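Local coordinates for protein isocitrate dehydrogenase [NAD] subunit 2 (Saccharomyces cerevisiae, PDB 3BLX) that catalyses, within an allosteric octamer of two subunit types, the NAD-dependent oxidative decarboxylation of isocitrate to 2-oxoglutarate in the mitochondrial citric acid cycle, at residues Q5-G9 with R170-Y175; T23-E28 with N80-G86; I36-V40 with N294-L299; Y126-L131 with P232-T236. All blocks are in the same frame, centred on the assembly; numbering follows the deposited sequence.

Contact 1: residues Q5-G9 with R170-Y175; sequences QPSIG and RYAFEY
Pro6 and Ile8 belong to an irregular stretch that runs along one side of helix 162-178. Pro6 CA lies 5.0 Å from Glu174 CA, and Ile8 CA lies 5.9 Å from Tyr171 CA, so two steps along the stretch lead back almost one helical turn. The example illustrates how a chain segment without secondary structure can be seated by a few side chains. Ile8 reaches into the angle between three residues of the helix. Its CG2 sits at the edge of the Tyr171 ring, in the ring plane and 3.6 Å from CD1 of that tyrosine, while its CD1 ends 3.7 Å from Arg170 CB. Glu174 has CG anti to its carbonyl carbon (chi1 -56°) and then bends at chi2, which lifts the carboxylate beside the stretch: OE2 accepts a weak bond of 3.5 Å from Ser7 N, and OE1 lies against Ile8 CG1. With Ile8 cut back to an alanine, the edge of Tyr171 and Arg170 CB would probably lose their shared apolar neighbour, opening a gap between them. Pro6 lies nearer Tyr175, its CB 4.1 Å from Tyr171 CE1. The Arg170 guanidinium turns elsewhere, to salt bridges with Glu210 and Glu166. Beyond the contact, strand 109-117 meets Ile8 through Phe110 and both tyrosines through Val113, strand 130-136 touches Tyr175, and helix 195-208 packs on Arg170 and Phe173.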
loop_
_atom_site.group_PDB
_atom_site.type_symbol
_atom_site.label_atom_id
_atom_site.label_comp_id
_atom_site.label_asym_id
_atom_site.label_seq_id
_atom_site.Cartn_x
_atom_site.Cartn_y
_atom_site.Cartn_z
ATOM N N GLN B 5 14.261 8.487 64.137
ATOM C CA GLN B 5 13.331 8.006 63.096
ATOM C C GLN B 5 12.625 9.130 62.295
ATOM O O GLN B 5 12.244 10.152 62.871
ATOM C CB GLN B 5 12.299 7.051 63.710
ATOM C CG GLN B 5 11.779 5.989 62.738
ATOM C CD GLN B 5 12.893 5.312 61.913
ATOM O OE1 GLN B 5 14.036 5.116 62.375
ATOM N NE2 GLN B 5 12.553 4.951 60.680
ATOM N N PRO B 6 12.460 8.944 60.963
ATOM C CA PRO B 6 11.835 9.975 60.116
ATOM C C PRO B 6 10.417 10.350 60.533
ATOM O O PRO B 6 9.572 9.463 60.669
ATOM C CB PRO B 6 11.797 9.321 58.732
ATOM C CG PRO B 6 12.919 8.337 58.744
ATOM C CD PRO B 6 12.977 7.821 60.157
ATOM N N SER B 7 10.166 11.647 60.714
ATOM C CA SER B 7 8.840 12.152 61.069
ATOM C C SER B 7 7.837 12.036 59.911
ATOM O O SER B 7 6.621 12.017 60.131
ATOM C CB SER B 7 8.930 13.602 61.542
ATOM O OG SER B 7 7.650 14.112 61.871
ATOM N N ILE B 8 8.361 11.941 58.688
ATOM C CA ILE B 8 7.551 11.923 57.470
ATOM C C ILE B 8 6.576 10.751 57.362
ATOM O O ILE B 8 5.362 10.948 57.269
ATOM C CB ILE B 8 8.431 11.918 56.213
ATOM C CG1 ILE B 8 9.070 13.283 56.005
ATOM C CG2 ILE B 8 7.596 11.611 55.012
ATOM C CD1 ILE B 8 8.071 14.362 55.671
ATOM N N GLY B 9 7.096 9.533 57.338
ATOM C CA GLY B 9 6.214 8.386 57.316
ATOM C C GLY B 9 6.232 7.608 58.616
ATOM O O GLY B 9 6.313 6.381 58.594
ATOM N N ARG B 170 11.874 16.020 51.496
ATOM C CA ARG B 170 11.813 16.010 52.970
ATOM C C ARG B 170 12.251 14.658 53.493
ATOM O O ARG B 170 13.137 14.571 54.331
ATOM C CB ARG B 170 10.413 16.318 53.529
ATOM C CG ARG B 170 10.097 17.778 53.629
ATOM C CD ARG B 170 9.136 18.055 54.749
ATOM N NE ARG B 170 9.467 19.345 55.339
ATOM C CZ ARG B 170 9.008 20.494 54.875
ATOM N NH1 ARG B 170 8.179 20.499 53.834
ATOM N NH2 ARG B 170 9.364 21.628 55.449
ATOM N N TYR B 171 11.632 13.604 52.981
ATOM C CA TYR B 171 11.914 12.270 53.455
ATOM C C TYR B 171 13.370 11.938 53.278
ATOM O O TYR B 171 13.933 11.238 54.099
ATOM C CB TYR B 171 11.051 11.223 52.754
ATOM C CG TYR B 171 11.216 9.851 53.354
ATOM C CD1 TYR B 171 10.423 9.435 54.415
ATOM C CD2 TYR B 171 12.186 8.980 52.880
ATOM C CE1 TYR B 171 10.581 8.189 54.979
ATOM C CE2 TYR B 171 12.362 7.729 53.448
ATOM C CZ TYR B 171 11.553 7.346 54.496
ATOM O OH TYR B 171 11.721 6.105 55.062
ATOM N N ALA B 172 13.995 12.452 52.228
ATOM C CA ALA B 172 15.391 12.113 51.968
ATOM C C ALA B 172 16.266 12.727 53.012
ATOM O O ALA B 172 17.249 12.131 53.421
ATOM C CB ALA B 172 15.836 12.572 50.598
ATOM N N PHE B 173 15.921 13.940 53.414
ATOM C CA PHE B 173 16.646 14.615 54.485
ATOM C C PHE B 173 16.497 13.858 55.821
ATOM O O PHE B 173 17.478 13.433 56.404
ATOM C CB PHE B 173 16.181 16.068 54.616
ATOM C CG PHE B 173 16.816 17.002 53.619
ATOM C CD1 PHE B 173 16.039 17.745 52.730
ATOM C CD2 PHE B 173 18.191 17.142 53.564
ATOM C CE1 PHE B 173 16.632 18.609 51.818
ATOM C CE2 PHE B 173 18.783 18.006 52.644
ATOM C CZ PHE B 173 17.997 18.735 51.765
ATOM N N GLU B 174 15.259 13.676 56.269
ATOM C CA GLU B 174 14.927 12.979 57.507
ATOM C C GLU B 174 15.442 11.540 57.581
ATOM O O GLU B 174 15.621 10.981 58.654
ATOM C CB GLU B 174 13.422 13.016 57.754
ATOM C CG GLU B 174 12.874 14.411 57.789
ATOM C CD GLU B 174 11.800 14.604 58.831
ATOM O OE1 GLU B 174 10.662 14.921 58.427
ATOM O OE2 GLU B 174 12.097 14.443 60.042
ATOM N N TYR B 175 15.700 10.950 56.434
ATOM C CA TYR B 175 16.244 9.613 56.383
ATOM C C TYR B 175 17.769 9.669 56.437
ATOM O O TYR B 175 18.416 8.742 56.910
ATOM C CB TYR B 175 15.768 8.903 55.100
ATOM C CG TYR B 175 16.151 7.441 55.019
ATOM C CD1 TYR B 175 17.316 7.034 54.355
ATOM C CD2 TYR B 175 15.352 6.465 55.615
ATOM C CE1 TYR B 175 17.671 5.693 54.289
ATOM C CE2 TYR B 175 15.693 5.125 55.560
ATOM C CZ TYR B 175 16.854 4.737 54.898
ATOM O OH TYR B 175 17.189 3.393 54.851
#

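Contact 2: residues T23-E28 with N80-G86; sequences TVSFIE and NLVALKG
Asn80 and Ser25 form the shortest polar link: Asn80 ND2 donates to Ser25 OG over 2.9 Å, with the hydroxyl oxygen tilted 30° out of the amide plane. Ser25 OG is also bonded to Ser76, and Asn80 ND2 to Glu54. In this isocitrate/isopropylmalate dehydrogenase fold, the loop after strand 22-23 runs beside strand 82-85, an outermost strand of the mixed sheet within this chain, in nearly the same direction (20° apart). Asn80 CG stands anti to its carbonyl carbon (chi1 -63°), which brings the amide between Thr23 and Ser25, and Thr23 OG1 gives Asn80 OD1 a weak bond. Ser25 reaches two residues of the strand, its N donating to Val82 O over 3.3 Å and its O accepting a weak bond from Leu84 N. Further along, Gly86 N binds Ile27 O at 3.2 Å, nearly along the C=O axis. Val24 CG1 meets Val82 CG1 at 4.1 Å, where Met305 of helix 296-309 touches both valines. Ile27 CB rests 3.6 Å from Lys85 CB; the ammonium group of that lysine goes to a salt bridge with Glu278. Phe26 and Leu84 run alongside each other in a common direction, with Phe26 CZ 3.7 Å from Leu84 CD2. Leu84 O stands over one face of the Phe26 ring, 3.5 Å from Phe26 CD2 and nearer the ring's margin than its centre.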
loop_
_atom_site.group_PDB
_atom_site.type_symbol
_atom_site.label_atom_id
_atom_site.label_comp_id
_atom_site.label_asym_id
_atom_site.label_seq_id
_atom_site.Cartn_x
_atom_site.Cartn_y
_atom_site.Cartn_z
ATOM N N THR B 23 0.840 -6.138 65.194
ATOM C CA THR B 23 0.224 -6.745 64.017
ATOM C C THR B 23 0.903 -6.278 62.723
ATOM O O THR B 23 1.065 -5.078 62.500
ATOM C CB THR B 23 -1.284 -6.429 63.953
ATOM O OG1 THR B 23 -1.529 -5.132 64.520
ATOM C CG2 THR B 23 -2.073 -7.462 64.733
ATOM N N VAL B 24 1.297 -7.232 61.880
ATOM C CA VAL B 24 1.947 -6.953 60.599
ATOM C C VAL B 24 1.374 -7.784 59.426
ATOM O O VAL B 24 1.501 -9.007 59.410
ATOM C CB VAL B 24 3.462 -7.212 60.699
ATOM C CG1 VAL B 24 4.111 -7.112 59.330
ATOM C CG2 VAL B 24 4.109 -6.245 61.672
ATOM N N SER B 25 0.761 -7.120 58.445
ATOM C CA SER B 25 0.213 -7.812 57.276
ATOM C C SER B 25 1.337 -8.518 56.542
ATOM O O SER B 25 2.480 -8.104 56.633
ATOM C CB SER B 25 -0.479 -6.822 56.346
ATOM O OG SER B 25 -1.529 -6.130 56.990
ATOM N N PHE B 26 1.037 -9.586 55.818
ATOM C CA PHE B 26 2.101 -10.249 55.084
ATOM C C PHE B 26 2.066 -10.156 53.545
ATOM O O PHE B 26 2.799 -9.365 52.960
ATOM C CB PHE B 26 2.281 -11.684 55.534
ATOM C CG PHE B 26 3.702 -12.132 55.482
ATOM C CD1 PHE B 26 4.478 -12.128 56.620
ATOM C CD2 PHE B 26 4.281 -12.517 54.286
ATOM C CE1 PHE B 26 5.798 -12.523 56.577
ATOM C CE2 PHE B 26 5.607 -12.907 54.232
ATOM C CZ PHE B 26 6.366 -12.912 55.382
ATOM N N ILE B 27 1.234 -10.956 52.889
ATOM C CA ILE B 27 1.286 -11.059 51.431
ATOM C C ILE B 27 2.493 -11.883 51.072
ATOM O O ILE B 27 3.528 -11.348 50.727
ATOM C CB ILE B 27 1.435 -9.700 50.701
ATOM C CG1 ILE B 27 0.478 -8.655 51.260
ATOM C CG2 ILE B 27 1.256 -9.880 49.176
ATOM C CD1 ILE B 27 0.676 -7.290 50.683
ATOM N N GLU B 28 2.355 -13.194 51.153
ATOM C CA GLU B 28 3.462 -14.081 50.876
ATOM C C GLU B 28 3.774 -14.140 49.394
ATOM O O GLU B 28 4.857 -14.562 49.004
ATOM C CB GLU B 28 3.165 -15.479 51.426
ATOM C CG GLU B 28 2.707 -15.450 52.880
ATOM C CD GLU B 28 2.803 -16.797 53.572
ATOM O OE1 GLU B 28 3.103 -17.804 52.888
ATOM O OE2 GLU B 28 2.574 -16.838 54.802
ATOM N N ASN B 80 -3.061 -2.153 60.102
ATOM C CA ASN B 80 -1.757 -2.511 60.661
ATOM C C ASN B 80 -0.673 -1.464 60.410
ATOM O O ASN B 80 0.281 -1.352 61.186
ATOM C CB ASN B 80 -1.298 -3.855 60.113
ATOM C CG ASN B 80 -2.211 -4.982 60.516
ATOM O OD1 ASN B 80 -3.020 -4.843 61.431
ATOM N ND2 ASN B 80 -2.091 -6.109 59.832
ATOM N N LEU B 81 -0.828 -0.711 59.320
ATOM C CA LEU B 81 0.085 0.380 58.950
ATOM C C LEU B 81 1.440 -0.111 58.419
ATOM O O LEU B 81 2.284 0.697 58.006
ATOM C CB LEU B 81 0.286 1.362 60.111
ATOM C CG LEU B 81 -0.936 2.093 60.673
ATOM C CD1 LEU B 81 -0.494 3.167 61.649
ATOM C CD2 LEU B 81 -1.808 2.696 59.571
ATOM N N VAL B 82 1.637 -1.429 58.436
ATOM C CA VAL B 82 2.851 -2.036 57.908
ATOM C C VAL B 82 2.546 -3.348 57.207
ATOM O O VAL B 82 1.642 -4.073 57.622
ATOM C CB VAL B 82 3.874 -2.287 59.009
ATOM C CG1 VAL B 82 4.967 -3.186 58.519
ATOM C CG2 VAL B 82 4.462 -0.985 59.446
ATOM N N ALA B 83 3.287 -3.634 56.138
ATOM C CA ALA B 83 3.173 -4.894 55.404
ATOM C C ALA B 83 4.547 -5.321 54.929
ATOM O O ALA B 83 5.443 -4.492 54.803
ATOM C CB ALA B 83 2.241 -4.751 54.222
ATOM N N LEU B 84 4.706 -6.616 54.674
ATOM C CA LEU B 84 5.960 -7.159 54.171
ATOM C C LEU B 84 5.705 -8.168 53.067
ATOM O O LEU B 84 5.507 -9.334 53.359
ATOM C CB LEU B 84 6.722 -7.854 55.296
ATOM C CG LEU B 84 7.914 -8.690 54.844
ATOM C CD1 LEU B 84 9.093 -7.787 54.590
ATOM C CD2 LEU B 84 8.266 -9.726 55.876
ATOM N N LYS B 85 5.726 -7.743 51.807
ATOM C CA LYS B 85 5.362 -8.638 50.715
ATOM C C LYS B 85 6.556 -9.281 50.012
ATOM O O LYS B 85 7.620 -8.695 49.914
ATOM C CB LYS B 85 4.448 -7.930 49.699
ATOM C CG LYS B 85 5.113 -6.869 48.859
ATOM C CD LYS B 85 4.133 -6.207 47.887
ATOM C CE LYS B 85 3.926 -7.032 46.631
ATOM N NZ LYS B 85 5.163 -7.149 45.804
ATOM N N GLY B 86 6.364 -10.505 49.533
ATOM C CA GLY B 86 7.329 -11.156 48.670
ATOM C C GLY B 86 6.921 -10.946 47.232
ATOM O O GLY B 86 6.041 -10.138 46.963
#

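Contact 3: residues I36-V40 with N294-L299; sequences ISKSV and NPTALL
Ile36 forks at CB toward Leu298 and Pro295, and its two branches show how one residue can join two helices. CG2, anti to the backbone N, turns to Leu298, 3.5 Å from its CB and close to its CD2. CG1 lies 4.1 Å from Pro295 CA, and an extended chi2 of -176° carries CD1 onward to end 3.7 Å from Asn294 O. One turn later on helix 33-45, Val40 CG2 fits between two leucines of helix 296-309, at 4.0 Å from Leu298 CG and against Leu299 CD1. Ser39 OG rests on the proline ring, 3.7 Å from Pro295 CB. Cutting Ile36 back to an alanine is likely to open a gap beside Leu298 and Pro295, leaving the Leu298 side chain freer to turn. Asn294 caps the second helix: its OD1 accepts from Thr296 N over 3.0 Å, while its ND2 is bonded to Asp336. Helix 343-352 adds Thr347 and Thr343 beside Ser39 and Pro295. With no hydrogen bond crossing between the helices, their fit rests on buried hydrocarbon surface, and the capping polar groups are satisfied on their own side or by Asp336.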
loop_
_atom_site.group_PDB
_atom_site.type_symbol
_atom_site.label_atom_id
_atom_site.label_comp_id
_atom_site.label_asym_id
_atom_site.label_seq_id
_atom_site.Cartn_x
_atom_site.Cartn_y
_atom_site.Cartn_z
ATOM N N ILE B 36 10.030 -18.481 50.983
ATOM C CA ILE B 36 10.835 -17.385 51.484
ATOM C C ILE B 36 10.133 -16.701 52.646
ATOM O O ILE B 36 10.766 -16.208 53.560
ATOM C CB ILE B 36 11.146 -16.399 50.367
ATOM C CG1 ILE B 36 12.262 -16.954 49.502
ATOM C CG2 ILE B 36 11.560 -15.063 50.908
ATOM C CD1 ILE B 36 12.685 -15.984 48.435
ATOM N N SER B 37 8.811 -16.676 52.609
ATOM C CA SER B 37 8.060 -16.104 53.718
ATOM C C SER B 37 8.173 -17.015 54.922
ATOM O O SER B 37 8.224 -16.558 56.062
ATOM C CB SER B 37 6.589 -15.933 53.340
ATOM O OG SER B 37 6.442 -15.094 52.207
ATOM N N LYS B 38 8.210 -18.319 54.657
ATOM C CA LYS B 38 8.275 -19.315 55.723
ATOM C C LYS B 38 9.542 -19.065 56.501
ATOM O O LYS B 38 9.526 -19.051 57.721
ATOM C CB LYS B 38 8.275 -20.731 55.143
ATOM C CG LYS B 38 8.036 -21.857 56.146
ATOM C CD LYS B 38 7.536 -23.092 55.414
ATOM C CE LYS B 38 7.251 -24.220 56.366
ATOM N NZ LYS B 38 8.360 -25.189 56.486
ATOM N N SER B 39 10.631 -18.844 55.769
ATOM C CA SER B 39 11.930 -18.584 56.368
ATOM C C SER B 39 11.967 -17.316 57.210
ATOM O O SER B 39 12.743 -17.217 58.156
ATOM C CB SER B 39 12.996 -18.471 55.294
ATOM O OG SER B 39 14.102 -17.788 55.829
ATOM N N VAL B 40 11.144 -16.335 56.864
ATOM C CA VAL B 40 11.159 -15.092 57.617
ATOM C C VAL B 40 10.451 -15.273 58.945
ATOM O O VAL B 40 10.845 -14.694 59.939
ATOM C CB VAL B 40 10.514 -13.937 56.850
ATOM C CG1 VAL B 40 10.395 -12.702 57.752
ATOM C CG2 VAL B 40 11.314 -13.634 55.596
ATOM N N ASN B 294 16.362 -17.876 47.650
ATOM C CA ASN B 294 17.235 -17.130 48.543
ATOM C C ASN B 294 16.509 -16.013 49.289
ATOM O O ASN B 294 16.198 -14.976 48.712
ATOM C CB ASN B 294 18.433 -16.584 47.774
ATOM C CG ASN B 294 19.438 -15.893 48.677
ATOM O OD1 ASN B 294 19.165 -15.643 49.847
ATOM N ND2 ASN B 294 20.606 -15.576 48.133
ATOM N N PRO B 295 16.269 -16.211 50.590
ATOM C CA PRO B 295 15.457 -15.342 51.448
ATOM C C PRO B 295 16.166 -14.086 51.948
ATOM O O PRO B 295 15.568 -13.305 52.709
ATOM C CB PRO B 295 15.155 -16.228 52.658
ATOM C CG PRO B 295 15.862 -17.501 52.432
ATOM C CD PRO B 295 16.834 -17.327 51.347
ATOM N N THR B 296 17.416 -13.896 51.545
ATOM C CA THR B 296 18.197 -12.750 52.004
ATOM C C THR B 296 17.532 -11.408 51.716
ATOM O O THR B 296 17.482 -10.522 52.588
ATOM C CB THR B 296 19.556 -12.691 51.324
ATOM O OG1 THR B 296 20.212 -13.958 51.435
ATOM C CG2 THR B 296 20.396 -11.604 51.964
ATOM N N ALA B 297 17.060 -11.262 50.476
ATOM C CA ALA B 297 16.430 -10.036 50.018
ATOM C C ALA B 297 15.205 -9.740 50.855
ATOM O O ALA B 297 15.062 -8.646 51.385
ATOM C CB ALA B 297 16.068 -10.164 48.571
ATOM N N LEU B 298 14.320 -10.721 50.993
ATOM C CA LEU B 298 13.150 -10.520 51.840
ATOM C C LEU B 298 13.549 -10.307 53.321
ATOM O O LEU B 298 12.969 -9.469 54.016
ATOM C CB LEU B 298 12.129 -11.654 51.661
ATOM C CG LEU B 298 10.757 -11.426 52.310
ATOM C CD1 LEU B 298 10.190 -10.066 51.939
ATOM C CD2 LEU B 298 9.782 -12.512 51.940
ATOM N N LEU B 299 14.552 -11.042 53.793
ATOM C CA LEU B 299 15.050 -10.868 55.169
ATOM C C LEU B 299 15.527 -9.451 55.464
ATOM O O LEU B 299 15.239 -8.878 56.526
ATOM C CB LEU B 299 16.190 -11.846 55.448
ATOM C CG LEU B 299 15.939 -13.051 56.349
ATOM C CD1 LEU B 299 14.467 -13.321 56.556
ATOM C CD2 LEU B 299 16.675 -14.276 55.784
#

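Contact 4: residues Y126-L131 with P232-T236; sequences YENVDL and PSAYT
Pro232 meets Tyr126 and Val129 at the opening of a short 3-10 turn that links helix 221-230 to strand 238-242. This is the return limb of a beta-alpha-beta crossover, and it packs beside the chain entering the neighbouring parallel strand 130-136. It exemplifies how such a return is seated by one proline and a few carbon atoms. The Pro232 ring sets CB 3.5 Å from Val129 CB and CG 4.2 Å from Tyr126 CD1, the side chains of the tyrosine and proline lying roughly perpendicular. Arg119 of the neighbouring subunit 1 packs on both, and Tyr126 OH is hydrogen-bonded to Val224 O of that same chain, so this end of the contact lies at the interface between the two subunit types. Ser233 follows with CB 3.6 Å from Asn128 O, its hydroxyl being engaged with Asn231. Tyr235 N closes the turn onto Pro232 O at 3.2 Å. Tyr235 CB receives Leu131 CD2 at 3.4 Å; CG of this tyrosine lies anti to the carbonyl carbon (chi1 -77°), which takes the ring away from residues 126-131, and its OH reaches Glu219. Thr236 comes last, its N bonded to Ser233 O. Its methyl CG2, anti to the carbonyl carbon, lies 3.8 Å from Asp130 CB, and its CA makes a CA-H...O contact of 3.3 Å with Asp130 O, the angle at the hydrogen being 147°.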
loop_
_atom_site.group_PDB
_atom_site.type_symbol
_atom_site.label_atom_id
_atom_site.label_comp_id
_atom_site.label_asym_id
_atom_site.label_seq_id
_atom_site.Cartn_x
_atom_site.Cartn_y
_atom_site.Cartn_z
ATOM N N TYR B 126 32.481 -5.501 42.466
ATOM C CA TYR B 126 32.723 -4.193 43.075
ATOM C C TYR B 126 32.810 -4.348 44.585
ATOM O O TYR B 126 32.175 -5.226 45.150
ATOM C CB TYR B 126 31.616 -3.179 42.693
ATOM C CG TYR B 126 31.616 -2.800 41.219
ATOM C CD1 TYR B 126 32.241 -1.648 40.780
ATOM C CD2 TYR B 126 31.024 -3.615 40.273
ATOM C CE1 TYR B 126 32.275 -1.308 39.427
ATOM C CE2 TYR B 126 31.056 -3.290 38.920
ATOM C CZ TYR B 126 31.681 -2.138 38.502
ATOM O OH TYR B 126 31.709 -1.837 37.156
ATOM N N GLU B 127 33.585 -3.492 45.245
ATOM C CA GLU B 127 33.769 -3.607 46.690
ATOM C C GLU B 127 33.496 -2.325 47.447
ATOM O O GLU B 127 33.663 -1.229 46.925
ATOM C CB GLU B 127 35.180 -4.094 47.016
ATOM C CG GLU B 127 35.569 -5.339 46.244
ATOM C CD GLU B 127 36.783 -6.034 46.816
ATOM O OE1 GLU B 127 37.456 -5.427 47.678
ATOM O OE2 GLU B 127 37.058 -7.184 46.399
ATOM N N ASN B 128 33.081 -2.488 48.696
ATOM C CA ASN B 128 32.875 -1.364 49.598
ATOM C C ASN B 128 31.810 -0.410 49.134
ATOM O O ASN B 128 31.881 0.787 49.389
ATOM C CB ASN B 128 34.172 -0.608 49.847
ATOM C CG ASN B 128 35.143 -1.400 50.682
ATOM O OD1 ASN B 128 36.285 -1.600 50.275
ATOM N ND2 ASN B 128 34.691 -1.877 51.853
ATOM N N VAL B 129 30.811 -0.947 48.462
ATOM C CA VAL B 129 29.687 -0.130 48.062
ATOM C C VAL B 129 28.608 -0.117 49.151
ATOM O O VAL B 129 28.214 -1.148 49.662
ATOM C CB VAL B 129 29.154 -0.519 46.639
ATOM C CG1 VAL B 129 29.802 -1.762 46.132
ATOM C CG2 VAL B 129 27.646 -0.645 46.617
ATOM N N ASP B 130 28.161 1.071 49.522
ATOM C CA ASP B 130 27.063 1.197 50.467
ATOM C C ASP B 130 26.198 2.390 50.049
ATOM O O ASP B 130 26.339 3.490 50.564
ATOM C CB ASP B 130 27.584 1.318 51.909
ATOM C CG ASP B 130 26.470 1.280 52.933
ATOM O OD1 ASP B 130 25.285 1.295 52.517
ATOM O OD2 ASP B 130 26.775 1.244 54.150
ATOM N N LEU B 131 25.294 2.146 49.108
ATOM C CA LEU B 131 24.560 3.219 48.462
ATOM C C LEU B 131 23.133 3.294 48.957
ATOM O O LEU B 131 22.522 2.278 49.245
ATOM C CB LEU B 131 24.582 2.990 46.959
ATOM C CG LEU B 131 25.991 3.097 46.400
ATOM C CD1 LEU B 131 26.096 2.561 44.982
ATOM C CD2 LEU B 131 26.452 4.539 46.490
ATOM N N PRO B 232 32.419 3.463 43.964
ATOM C CA PRO B 232 31.164 3.441 44.708
ATOM C C PRO B 232 31.301 3.965 46.127
ATOM O O PRO B 232 30.337 4.514 46.668
ATOM C CB PRO B 232 30.805 1.961 44.737
ATOM C CG PRO B 232 31.517 1.360 43.551
ATOM C CD PRO B 232 32.756 2.159 43.367
ATOM N N SER B 233 32.468 3.785 46.733
ATOM C CA SER B 233 32.628 4.109 48.153
ATOM C C SER B 233 32.438 5.614 48.422
ATOM O O SER B 233 32.034 6.016 49.527
ATOM C CB SER B 233 33.969 3.601 48.684
ATOM O OG SER B 233 35.066 4.243 48.042
ATOM N N ALA B 234 32.699 6.427 47.396
ATOM C CA ALA B 234 32.616 7.879 47.495
ATOM C C ALA B 234 31.217 8.389 47.839
ATOM O O ALA B 234 31.019 9.584 48.071
ATOM C CB ALA B 234 33.086 8.499 46.202
ATOM N N TYR B 235 30.247 7.484 47.875
ATOM C CA TYR B 235 28.860 7.874 48.095
ATOM C C TYR B 235 28.265 7.244 49.334
ATOM O O TYR B 235 27.080 7.414 49.608
ATOM C CB TYR B 235 27.991 7.536 46.866
ATOM C CG TYR B 235 28.147 8.507 45.713
ATOM C CD1 TYR B 235 29.115 8.309 44.744
ATOM C CD2 TYR B 235 27.328 9.628 45.605
ATOM C CE1 TYR B 235 29.260 9.199 43.701
ATOM C CE2 TYR B 235 27.467 10.515 44.557
ATOM C CZ TYR B 235 28.427 10.292 43.607
ATOM O OH TYR B 235 28.561 11.167 42.560
ATOM N N THR B 236 29.086 6.530 50.096
ATOM C CA THR B 236 28.588 5.857 51.293
ATOM C C THR B 236 28.364 6.792 52.480
ATOM O O THR B 236 27.920 6.365 53.528
ATOM C CB THR B 236 29.479 4.691 51.709
ATOM O OG1 THR B 236 30.609 5.209 52.375
ATOM C CG2 THR B 236 29.944 3.905 50.480
#

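Contacts 2 and 3 form one continuous region: their centres are 14 Å apart, Phe26 and Glu28 pack on Ser37, and Leu84 CD1 lies 3.7 Å from Leu298 CD1. Contacts 2 and 4 reach the same sheet at distant strands, with centres 31 Å apart on opposite sides of the chain's centre. Contact 1 lies 21 Å from contact 2 and 22 Å from contact 4, centre to centre, touching neither. Three of them lie near, without touching, arginines that probably bind the substrate, as in relatives: side chain to side chain, Lys85 is about 9 Å from Arg104, Tyr175 about 9 Å and Leu131 about 8 Å from Arg114. Contact 3 lies away from these sites.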